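Local coordinates for protein P43 (Trichuris muris, PDB 6QIX) that tethers to matrix and inhibits interleukin-13 function as the major secreted protein of the whipworm parasite, at residues 63-68 / 113-118; 203-208 / 326-331; 281-286 / 290-295. All coordinates share one frame; numbering follows the deposited sequence.

Interaction 1 of 3, residues 63-68 / 113-118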
loop_
_atom_site.group_PDB
_atom_site.type_symbol
_atom_site.label_atom_id
_atom_site.label_comp_id
_atom_site.label_asym_id
_atom_site.label_seq_id
_atom_site.Cartn_x
_atom_site.Cartn_y
_atom_site.Cartn_z
ATOM N N ASP A 63 8.985 -9.321 -1.628
ATOM C CA ASP A 63 9.566 -10.259 -2.573
ATOM C C ASP A 63 8.525 -11.298 -2.983
ATOM O O ASP A 63 7.450 -11.415 -2.384
ATOM C CB ASP A 63 10.806 -10.916 -1.968
ATOM C CG ASP A 63 11.959 -9.931 -1.802
ATOM O OD1 ASP A 63 11.982 -8.918 -2.544
ATOM O OD2 ASP A 63 12.833 -10.167 -0.943
ATOM N N LEU A 64 8.851 -12.049 -4.050
ATOM C CA LEU A 64 8.004 -13.145 -4.458
ATOM C C LEU A 64 8.071 -14.267 -3.420
ATOM O O LEU A 64 9.069 -14.403 -2.689
ATOM C CB LEU A 64 8.429 -13.663 -5.823
ATOM C CG LEU A 64 8.404 -12.702 -6.997
ATOM C CD1 LEU A 64 8.843 -13.472 -8.282
ATOM C CD2 LEU A 64 7.004 -12.100 -7.166
ATOM N N PRO A 65 7.022 -15.086 -3.326
ATOM C CA PRO A 65 7.018 -16.131 -2.301
ATOM C C PRO A 65 8.201 -17.072 -2.461
ATOM O O PRO A 65 8.687 -17.317 -3.564
ATOM C CB PRO A 65 5.682 -16.855 -2.515
ATOM C CG PRO A 65 5.083 -16.294 -3.782
ATOM C CD PRO A 65 5.726 -14.978 -4.027
ATOM N N HIS A 66 8.665 -17.588 -1.326
ATOM C CA HIS A 66 9.894 -18.370 -1.276
ATOM C C HIS A 66 9.960 -19.368 -2.422
ATOM O O HIS A 66 8.994 -20.081 -2.709
ATOM C CB HIS A 66 9.988 -19.110 0.064
ATOM C CG HIS A 66 11.092 -20.127 0.115
ATOM N ND1 HIS A 66 10.858 -21.487 0.129
ATOM C CD2 HIS A 66 12.440 -19.979 0.134
ATOM C CE1 HIS A 66 12.012 -22.133 0.157
ATOM N NE2 HIS A 66 12.987 -21.242 0.160
ATOM N N GLY A 67 11.105 -19.399 -3.082
ATOM C CA GLY A 67 11.338 -20.354 -4.135
ATOM C C GLY A 67 10.995 -19.883 -5.530
ATOM O O GLY A 67 11.228 -20.630 -6.493
ATOM N N HIS A 68 10.443 -18.688 -5.688
ATOM C CA HIS A 68 9.996 -18.252 -6.998
ATOM C C HIS A 68 10.990 -17.268 -7.588
ATOM O O HIS A 68 11.336 -16.267 -6.954
ATOM C CB HIS A 68 8.602 -17.641 -6.924
ATOM C CG HIS A 68 7.513 -18.658 -6.769
ATOM N ND1 HIS A 68 6.910 -19.276 -7.846
ATOM C CD2 HIS A 68 6.931 -19.177 -5.660
ATOM C CE1 HIS A 68 5.986 -20.115 -7.405
ATOM N NE2 HIS A 68 5.978 -20.072 -6.084
ATOM N N LYS A 113 0.845 -16.719 -7.625
ATOM C CA LYS A 113 -0.107 -16.149 -6.676
ATOM C C LYS A 113 0.588 -15.850 -5.359
ATOM O O LYS A 113 1.425 -16.627 -4.914
ATOM C CB LYS A 113 -1.269 -17.102 -6.441
ATOM C CG LYS A 113 -2.068 -17.333 -7.721
ATOM C CD LYS A 113 -2.900 -18.598 -7.672
ATOM C CE LYS A 113 -3.945 -18.513 -6.595
ATOM N NZ LYS A 113 -5.060 -19.423 -6.894
ATOM N N LEU A 114 0.220 -14.714 -4.719
ATOM C CA LEU A 114 0.780 -14.340 -3.407
ATOM C C LEU A 114 -0.061 -14.930 -2.280
ATOM O O LEU A 114 -1.298 -14.952 -2.374
ATOM C CB LEU A 114 0.834 -12.807 -3.254
ATOM C CG LEU A 114 1.561 -12.109 -4.402
ATOM C CD1 LEU A 114 1.428 -10.584 -4.338
ATOM C CD2 LEU A 114 3.001 -12.560 -4.410
ATOM N N PRO A 115 0.574 -15.368 -1.184
ATOM C CA PRO A 115 -0.194 -15.867 -0.032
ATOM C C PRO A 115 -1.261 -14.868 0.397
ATOM O O PRO A 115 -0.980 -13.682 0.586
ATOM C CB PRO A 115 0.874 -16.071 1.062
ATOM C CG PRO A 115 2.182 -16.244 0.307
ATOM C CD PRO A 115 2.029 -15.483 -1.019
ATOM N N HIS A 116 -2.510 -15.343 0.479
ATOM C CA HIS A 116 -3.619 -14.549 1.007
ATOM C C HIS A 116 -4.105 -13.471 0.064
ATOM O O HIS A 116 -5.290 -13.123 0.091
ATOM C CB HIS A 116 -3.224 -13.884 2.335
ATOM C CG HIS A 116 -2.683 -14.857 3.328
ATOM N ND1 HIS A 116 -3.449 -15.866 3.859
ATOM C CD2 HIS A 116 -1.449 -15.004 3.850
ATOM C CE1 HIS A 116 -2.706 -16.605 4.661
ATOM N NE2 HIS A 116 -1.486 -16.106 4.671
ATOM N N LEU A 117 -3.201 -12.879 -0.714
ATOM C CA LEU A 117 -3.568 -11.761 -1.587
ATOM C C LEU A 117 -3.870 -12.205 -3.021
ATOM O O LEU A 117 -4.459 -11.430 -3.807
ATOM C CB LEU A 117 -2.437 -10.722 -1.588
ATOM C CG LEU A 117 -2.476 -9.593 -0.563
ATOM C CD1 LEU A 117 -2.787 -9.998 0.830
ATOM C CD2 LEU A 117 -1.111 -8.817 -0.611
ATOM N N GLY A 118 -3.459 -13.411 -3.398
ATOM C CA GLY A 118 -3.740 -13.864 -4.754
ATOM C C GLY A 118 -2.958 -13.042 -5.754
ATOM O O GLY A 118 -1.765 -12.787 -5.570
#
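Pro-65 carries this contact from one side, its ring set against the carbonyl O of Lys-113 and the side chains of Leu-114 and Pro-115. The ring carbons divide the work: CD of Pro-65 lies 3.7 Å from CD2 of Leu-114, CG of Pro-65 sits 3.8 Å from the carbonyl O of Lys-113, and CB and CG of Pro-65 both come to 4.2 Å from CD of Pro-115. The Leu-114 side chain meets the proline ring at about a right angle and touches it with one methyl branch. With CG anti to its own carbonyl carbon (chi1 -53°), Leu-114 sends CD2 to Pro-65, and it also packs on Tyr-121 and Ile-124. The two segments are held to each other by apolar packing, and the interface is small, 135 Å² in all.

Behind these first-shell groups, each loop is stiffened by its own backbone bonds. Pro-65 opens a type II beta turn that ends at His-68, closed by His-68 N to Pro-65 O at 3.1 Å; Gly-67 supplies the positive phi (92°) of its third position, where a CB would press on the preceding carbonyl O. On the other loop Leu-117 and Gly-118 together stand opposite the single residue Leu-114, a classic beta bulge, in which Leu-114 N bonds to Gly-118 O at 2.9 Å and Gly-118 N returns to Leu-114 O at 2.8 Å. Farther out, Pro-65 and His-68 lean on Pro-112 of strand 109-112, and Lys-113 sends its NZ to a salt bridge with Glu-159. His-116 bonds through ND1 to Asp-302 and through its carbonyl to Thr-305, both on helix 292-310.

Interaction 2 of 3, residues 203-208 / 326-331. With P6G (hexaethylene glycol), chain E.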
loop_
_atom_site.group_PDB
_atom_site.type_symbol
_atom_site.label_atom_id
_atom_site.label_comp_id
_atom_site.label_asym_id
_atom_site.label_seq_id
_atom_site.Cartn_x
_atom_site.Cartn_y
_atom_site.Cartn_z
ATOM N N PHE A 203 -11.333 0.666 16.275
ATOM C CA PHE A 203 -12.124 -0.539 16.364
ATOM C C PHE A 203 -13.315 -0.353 17.298
ATOM O O PHE A 203 -13.299 0.505 18.186
ATOM C CB PHE A 203 -11.245 -1.686 16.880
ATOM C CG PHE A 203 -10.062 -1.968 15.997
ATOM C CD1 PHE A 203 -10.210 -2.701 14.827
ATOM C CD2 PHE A 203 -8.825 -1.473 16.309
ATOM C CE1 PHE A 203 -9.107 -2.962 13.997
ATOM C CE2 PHE A 203 -7.720 -1.746 15.483
ATOM C CZ PHE A 203 -7.883 -2.440 14.313
ATOM N N PRO A 204 -14.345 -1.186 17.161
ATOM C CA PRO A 204 -14.454 -2.345 16.257
ATOM C C PRO A 204 -14.455 -2.024 14.757
ATOM O O PRO A 204 -14.715 -0.897 14.309
ATOM C CB PRO A 204 -15.803 -2.978 16.653
ATOM C CG PRO A 204 -16.548 -1.902 17.324
ATOM C CD PRO A 204 -15.534 -1.035 18.004
ATOM N N LEU A 205 -14.148 -3.051 13.966
ATOM C CA LEU A 205 -14.079 -2.867 12.520
ATOM C C LEU A 205 -15.373 -2.303 11.939
ATOM O O LEU A 205 -15.335 -1.457 11.028
ATOM C CB LEU A 205 -13.743 -4.202 11.858
ATOM C CG LEU A 205 -13.631 -4.241 10.346
ATOM C CD1 LEU A 205 -12.458 -3.373 9.890
ATOM C CD2 LEU A 205 -13.458 -5.716 9.951
ATOM N N LYS A 206 -16.532 -2.734 12.456
ATOM C CA LYS A 206 -17.788 -2.191 11.934
ATOM C C LYS A 206 -17.887 -0.671 12.117
ATOM O O LYS A 206 -18.512 0.018 11.279
ATOM C CB LYS A 206 -18.992 -2.904 12.562
ATOM C CG LYS A 206 -19.090 -2.821 14.041
ATOM C CD LYS A 206 -20.367 -3.514 14.550
ATOM C CE LYS A 206 -20.360 -3.636 16.069
ATOM N NZ LYS A 206 -20.247 -2.327 16.726
ATOM N N ASN A 207 -17.277 -0.117 13.171
ATOM C CA ASN A 207 -17.295 1.335 13.314
ATOM C C ASN A 207 -16.375 1.987 12.291
ATOM O O ASN A 207 -16.710 3.037 11.720
ATOM C CB ASN A 207 -16.876 1.778 14.712
ATOM C CG ASN A 207 -17.897 1.460 15.756
ATOM O OD1 ASN A 207 -18.948 0.899 15.458
ATOM N ND2 ASN A 207 -17.594 1.812 17.004
ATOM N N ILE A 208 -15.218 1.383 12.029
ATOM C CA ILE A 208 -14.323 1.924 11.001
ATOM C C ILE A 208 -15.029 1.963 9.654
ATOM O O ILE A 208 -14.969 2.955 8.922
ATOM C CB ILE A 208 -13.029 1.092 10.925
ATOM C CG1 ILE A 208 -12.176 1.263 12.181
ATOM C CG2 ILE A 208 -12.180 1.483 9.721
ATOM C CD1 ILE A 208 -11.003 0.356 12.258
ATOM N N MET A 326 -5.953 -2.532 2.273
ATOM C CA MET A 326 -4.576 -2.368 2.734
ATOM C C MET A 326 -4.418 -1.280 3.797
ATOM O O MET A 326 -3.357 -1.221 4.417
ATOM C CB MET A 326 -3.604 -2.064 1.569
ATOM C CG MET A 326 -3.396 -3.283 0.691
ATOM S SD MET A 326 -2.449 -4.573 1.265
ATOM C CE MET A 326 -0.869 -3.801 1.535
ATOM N N GLN A 327 -5.393 -0.386 3.939
ATOM C CA GLN A 327 -5.280 0.713 4.894
ATOM C C GLN A 327 -5.681 0.298 6.293
ATOM O O GLN A 327 -5.490 1.072 7.235
ATOM C CB GLN A 327 -6.141 1.906 4.477
ATOM C CG GLN A 327 -5.945 2.351 3.073
ATOM C CD GLN A 327 -4.529 2.588 2.712
ATOM O OE1 GLN A 327 -3.762 3.203 3.461
ATOM N NE2 GLN A 327 -4.160 2.140 1.506
ATOM N N LEU A 328 -6.221 -0.908 6.472
ATOM C CA LEU A 328 -6.550 -1.342 7.826
ATOM C C LEU A 328 -5.280 -1.426 8.679
ATOM O O LEU A 328 -4.197 -1.727 8.174
ATOM C CB LEU A 328 -7.245 -2.690 7.814
ATOM C CG LEU A 328 -8.706 -2.578 7.356
ATOM C CD1 LEU A 328 -9.274 -3.986 7.203
ATOM C CD2 LEU A 328 -9.583 -1.778 8.347
ATOM N N PRO A 329 -5.400 -1.229 9.976
ATOM C CA PRO A 329 -4.235 -1.375 10.855
ATOM C C PRO A 329 -3.662 -2.783 10.810
ATOM O O PRO A 329 -4.391 -3.759 10.882
ATOM C CB PRO A 329 -4.807 -1.056 12.247
ATOM C CG PRO A 329 -6.093 -0.267 11.986
ATOM C CD PRO A 329 -6.626 -0.831 10.699
ATOM N N TYR A 330 -2.335 -2.872 10.711
ATOM C CA TYR A 330 -1.595 -4.124 10.652
ATOM C C TYR A 330 -0.612 -4.147 11.820
ATOM O O TYR A 330 0.329 -3.351 11.865
ATOM C CB TYR A 330 -0.863 -4.228 9.313
ATOM C CG TYR A 330 0.038 -5.448 9.131
ATOM C CD1 TYR A 330 -0.285 -6.422 8.204
ATOM C CD2 TYR A 330 1.237 -5.596 9.834
ATOM C CE1 TYR A 330 0.530 -7.514 8.013
ATOM C CE2 TYR A 330 2.058 -6.693 9.642
ATOM C CZ TYR A 330 1.701 -7.642 8.728
ATOM O OH TYR A 330 2.481 -8.764 8.480
ATOM N N SER A 331 -0.796 -5.084 12.734
ATOM C CA SER A 331 -0.048 -5.074 13.979
ATOM C C SER A 331 1.160 -6.016 13.932
ATOM O O SER A 331 1.168 -7.061 13.257
ATOM C CB SER A 331 -0.957 -5.486 15.139
ATOM O OG SER A 331 -1.483 -6.755 14.859
HETATM O O1 P6G E . -13.087 -5.660 15.490
HETATM C C2 P6G E . -11.705 -6.000 15.595
HETATM C C3 P6G E . -11.111 -5.912 17.026
HETATM O O4 P6G E . -9.700 -5.804 16.982
HETATM C C5 P6G E . -8.979 -6.245 18.109
HETATM C C6 P6G E . -8.461 -5.064 18.942
HETATM O O7 P6G E . -7.106 -4.763 18.698
HETATM C C8 P6G E . -6.738 -3.435 18.985
HETATM C C9 P6G E . -5.221 -3.274 18.994
HETATM O O10 P6G E . -4.667 -3.206 17.710
HETATM C C11 P6G E . -4.267 -4.409 17.102
HETATM C C12 P6G E . -4.502 -4.310 15.584
HETATM O O13 P6G E . -5.086 -5.493 15.083
HETATM C C14 P6G E . -5.511 -5.428 13.758
HETATM C C15 P6G E . -5.127 -6.718 13.043
HETATM O O16 P6G E . -3.934 -6.524 12.325
HETATM C C17 P6G E . -3.167 -7.696 12.205
HETATM C C18 P6G E . -2.019 -7.557 11.202
HETATM O O19 P6G E . -1.017 -8.511 11.469
#
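Leu-205 and Leu-328 make the tight part of this contact: CD1 of Leu-205 meets CD2 of Leu-328 at 3.6 Å, with the two side chains crossing at about a right angle. Leu-205 has CG anti to its backbone N (chi1 180°), which carries that methyl across to the loop. The same CD2 of Leu-328 is more loosely approached by CG2 of Ile-208, at 4.4 Å. Beside this pair, Phe-203 and Pro-329 reach for each other from opposite directions, and CZ of Phe-203 lies 3.7 Å from CG of Pro-329, an oblique approach to the ring.

The other side is looser and is bridged by a bound hexaethylene glycol, probably from the crystallisation liquor. Ether O4 of the glycol lies over one face of the Phe-203 ring, offset toward the rim; CD1 of Ile-208 lies over the opposite face. Leu-205 N, in the first turn of its helix, donates to the terminal O1 of the glycol at 3.2 Å and a fairly straight 164°. At the other end of the glycol chain, its hydroxyl O19 donates to Ser-331 O at 3.2 Å, while lying over the centre of the Tyr-330 ring. Ser-331 N makes a long, weak bond to O16 of the glycol.

Pro-204, preceded by a cis peptide, is the N-cap of helix 205-216, and its carbonyl accepts from both Asn-207 N and Ile-208 N. The contact thus joins the start of that helix to the connection between helix 315-325 and strand 331-336, with Phe-246 of strand 246-252 touching both Ile-208 and Pro-329.

Interaction 3 of 3, residues 281-286 / 290-295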
loop_
_atom_site.group_PDB
_atom_site.type_symbol
_atom_site.label_atom_id
_atom_site.label_comp_id
_atom_site.label_asym_id
_atom_site.label_seq_id
_atom_site.Cartn_x
_atom_site.Cartn_y
_atom_site.Cartn_z
ATOM N N CYS A 281 0.366 -0.577 22.571
ATOM C CA CYS A 281 -0.867 -1.258 22.954
ATOM C C CYS A 281 -0.532 -2.415 23.877
ATOM O O CYS A 281 0.402 -3.178 23.589
ATOM C CB CYS A 281 -1.622 -1.838 21.748
ATOM S SG CYS A 281 -2.260 -0.588 20.576
ATOM N N THR A 282 -1.331 -2.585 24.951
ATOM C CA THR A 282 -1.247 -3.787 25.802
ATOM C C THR A 282 -2.526 -4.609 25.659
ATOM O O THR A 282 -3.596 -4.150 26.045
ATOM C CB THR A 282 -1.001 -3.406 27.260
ATOM O OG1 THR A 282 0.182 -2.599 27.310
ATOM C CG2 THR A 282 -0.863 -4.648 28.142
ATOM N N LEU A 283 -2.399 -5.825 25.105
ATOM C CA LEU A 283 -3.503 -6.768 24.917
ATOM C C LEU A 283 -3.265 -8.070 25.676
ATOM O O LEU A 283 -2.123 -8.501 25.848
ATOM C CB LEU A 283 -3.660 -7.130 23.451
ATOM C CG LEU A 283 -3.754 -5.970 22.454
ATOM C CD1 LEU A 283 -3.805 -6.485 21.049
ATOM C CD2 LEU A 283 -4.946 -5.100 22.751
ATOM N N ASP A 284 -4.359 -8.733 26.057
ATOM C CA ASP A 284 -4.267 -10.107 26.547
ATOM C C ASP A 284 -3.914 -11.083 25.429
ATOM O O ASP A 284 -4.231 -10.870 24.261
ATOM C CB ASP A 284 -5.584 -10.532 27.183
ATOM C CG ASP A 284 -5.850 -9.804 28.464
ATOM O OD1 ASP A 284 -4.918 -9.716 29.292
ATOM O OD2 ASP A 284 -6.978 -9.297 28.629
ATOM N N LYS A 285 -3.241 -12.171 25.816
ATOM C CA LYS A 285 -2.936 -13.247 24.887
ATOM C C LYS A 285 -4.219 -13.951 24.495
ATOM O O LYS A 285 -5.202 -13.939 25.237
ATOM C CB LYS A 285 -1.969 -14.250 25.515
ATOM C CG LYS A 285 -0.585 -13.765 25.717
ATOM C CD LYS A 285 0.171 -14.725 26.682
ATOM C CE LYS A 285 1.505 -14.184 27.124
ATOM N NZ LYS A 285 2.340 -15.205 27.854
ATOM N N ILE A 286 -4.222 -14.531 23.301
ATOM C CA ILE A 286 -5.306 -15.404 22.850
ATOM C C ILE A 286 -4.696 -16.753 22.489
ATOM O O ILE A 286 -3.730 -16.819 21.720
ATOM C CB ILE A 286 -6.073 -14.808 21.653
ATOM C CG1 ILE A 286 -6.570 -13.399 21.999
ATOM C CG2 ILE A 286 -7.240 -15.721 21.256
ATOM C CD1 ILE A 286 -8.001 -13.339 22.531
ATOM N N CYS A 290 0.582 -14.280 20.969
ATOM C CA CYS A 290 0.343 -12.946 20.453
ATOM C C CYS A 290 0.197 -12.972 18.952
ATOM O O CYS A 290 0.314 -11.943 18.302
ATOM C CB CYS A 290 1.454 -11.993 20.878
ATOM S SG CYS A 290 1.482 -11.824 22.724
ATOM N N ALA A 291 -0.063 -14.144 18.398
ATOM C CA ALA A 291 -0.204 -14.280 16.969
ATOM C C ALA A 291 -1.566 -13.851 16.447
ATOM O O ALA A 291 -1.716 -13.708 15.232
ATOM C CB ALA A 291 0.052 -15.738 16.620
ATOM N N PHE A 292 -2.570 -13.657 17.301
ATOM C CA PHE A 292 -3.923 -13.543 16.771
ATOM C C PHE A 292 -4.115 -12.344 15.845
ATOM O O PHE A 292 -4.941 -12.451 14.923
ATOM C CB PHE A 292 -4.959 -13.516 17.908
ATOM C CG PHE A 292 -4.752 -12.427 18.915
ATOM C CD1 PHE A 292 -5.460 -11.236 18.840
ATOM C CD2 PHE A 292 -3.874 -12.607 19.962
ATOM C CE1 PHE A 292 -5.262 -10.226 19.796
ATOM C CE2 PHE A 292 -3.674 -11.609 20.914
ATOM C CZ PHE A 292 -4.375 -10.417 20.809
ATOM N N PRO A 293 -3.409 -11.223 15.993
ATOM C CA PRO A 293 -3.595 -10.152 14.990
ATOM C C PRO A 293 -3.241 -10.598 13.579
ATOM O O PRO A 293 -3.995 -10.345 12.633
ATOM C CB PRO A 293 -2.676 -9.042 15.489
ATOM C CG PRO A 293 -2.453 -9.351 16.961
ATOM C CD PRO A 293 -2.459 -10.841 17.065
ATOM N N ARG A 294 -2.107 -11.272 13.400
ATOM C CA ARG A 294 -1.740 -11.723 12.060
ATOM C C ARG A 294 -2.751 -12.738 11.527
ATOM O O ARG A 294 -3.167 -12.676 10.352
ATOM C CB ARG A 294 -0.335 -12.315 12.072
ATOM C CG ARG A 294 0.164 -12.723 10.694
ATOM C CD ARG A 294 0.431 -14.226 10.601
ATOM N NE ARG A 294 1.469 -14.670 11.531
ATOM C CZ ARG A 294 1.366 -15.731 12.332
ATOM N NH1 ARG A 294 0.262 -16.476 12.336
ATOM N NH2 ARG A 294 2.374 -16.049 13.135
ATOM N N VAL A 295 -3.148 -13.688 12.372
ATOM C CA VAL A 295 -4.137 -14.679 11.963
ATOM C C VAL A 295 -5.400 -13.994 11.479
ATOM O O VAL A 295 -5.986 -14.382 10.446
ATOM C CB VAL A 295 -4.446 -15.650 13.112
ATOM C CG1 VAL A 295 -5.562 -16.571 12.704
ATOM C CG2 VAL A 295 -3.177 -16.411 13.504
#
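Ile-286 sets CG1 over the face of the Phe-292 ring, above its centre, 3.5 Å from the ring centroid and 14° off the normal, a CH-pi contact. The two side chains cross at about a right angle. On the opposite face CD of Pro-293, the next residue along, is offset toward the rim, so the ring is sandwiched between the isoleucine and its own neighbour. Phe-292 has chi1 57°, which puts CG between the backbone N and the carbonyl carbon and swings the ring back toward the strand. There CD1 of Leu-283 approaches CZ of Phe-292 obliquely at 4.0 Å, and the carbonyl O of Asp-284 lies 3.5 Å from CE2 of Phe-292. Lys-285 brushes past with its aliphatic part, CG standing 4.1 Å from SG of Cys-290, before its extended chain takes NZ to Glu-335. Cys-290 is itself disulfide-bonded to Cys-340 of the strand next to 281-284, and a glycan sugar touches Ile-286.

Dispersion and CH-pi packing therefore join residues 283-286, on and just after the strand, to Phe-292 of the helix, while the nearby disulfide ties the intervening loop covalently to the sheet.

How the interactions relate
Interaction 1 closes before the others open along the chain, whereas interaction 3 is nested inside the long loop closed by interaction 2. Interactions 2 and 3 have centres 15 Å apart and adjoin at Ser-331 and Pro-293; they also share the three-stranded antiparallel sheet, whose outer strands are 281-284 and 331-336. Interaction 1 stands apart, its centre about 24 Å from the centre of either of the others. Helix 292-310 links all three: its first turn lies in interaction 3, Lys-297 packs on Tyr-330 of interaction 2, and residues farther along hold the loop of interaction 1. The helix thus connects the earlier and later parts of this disulfide-rich chain.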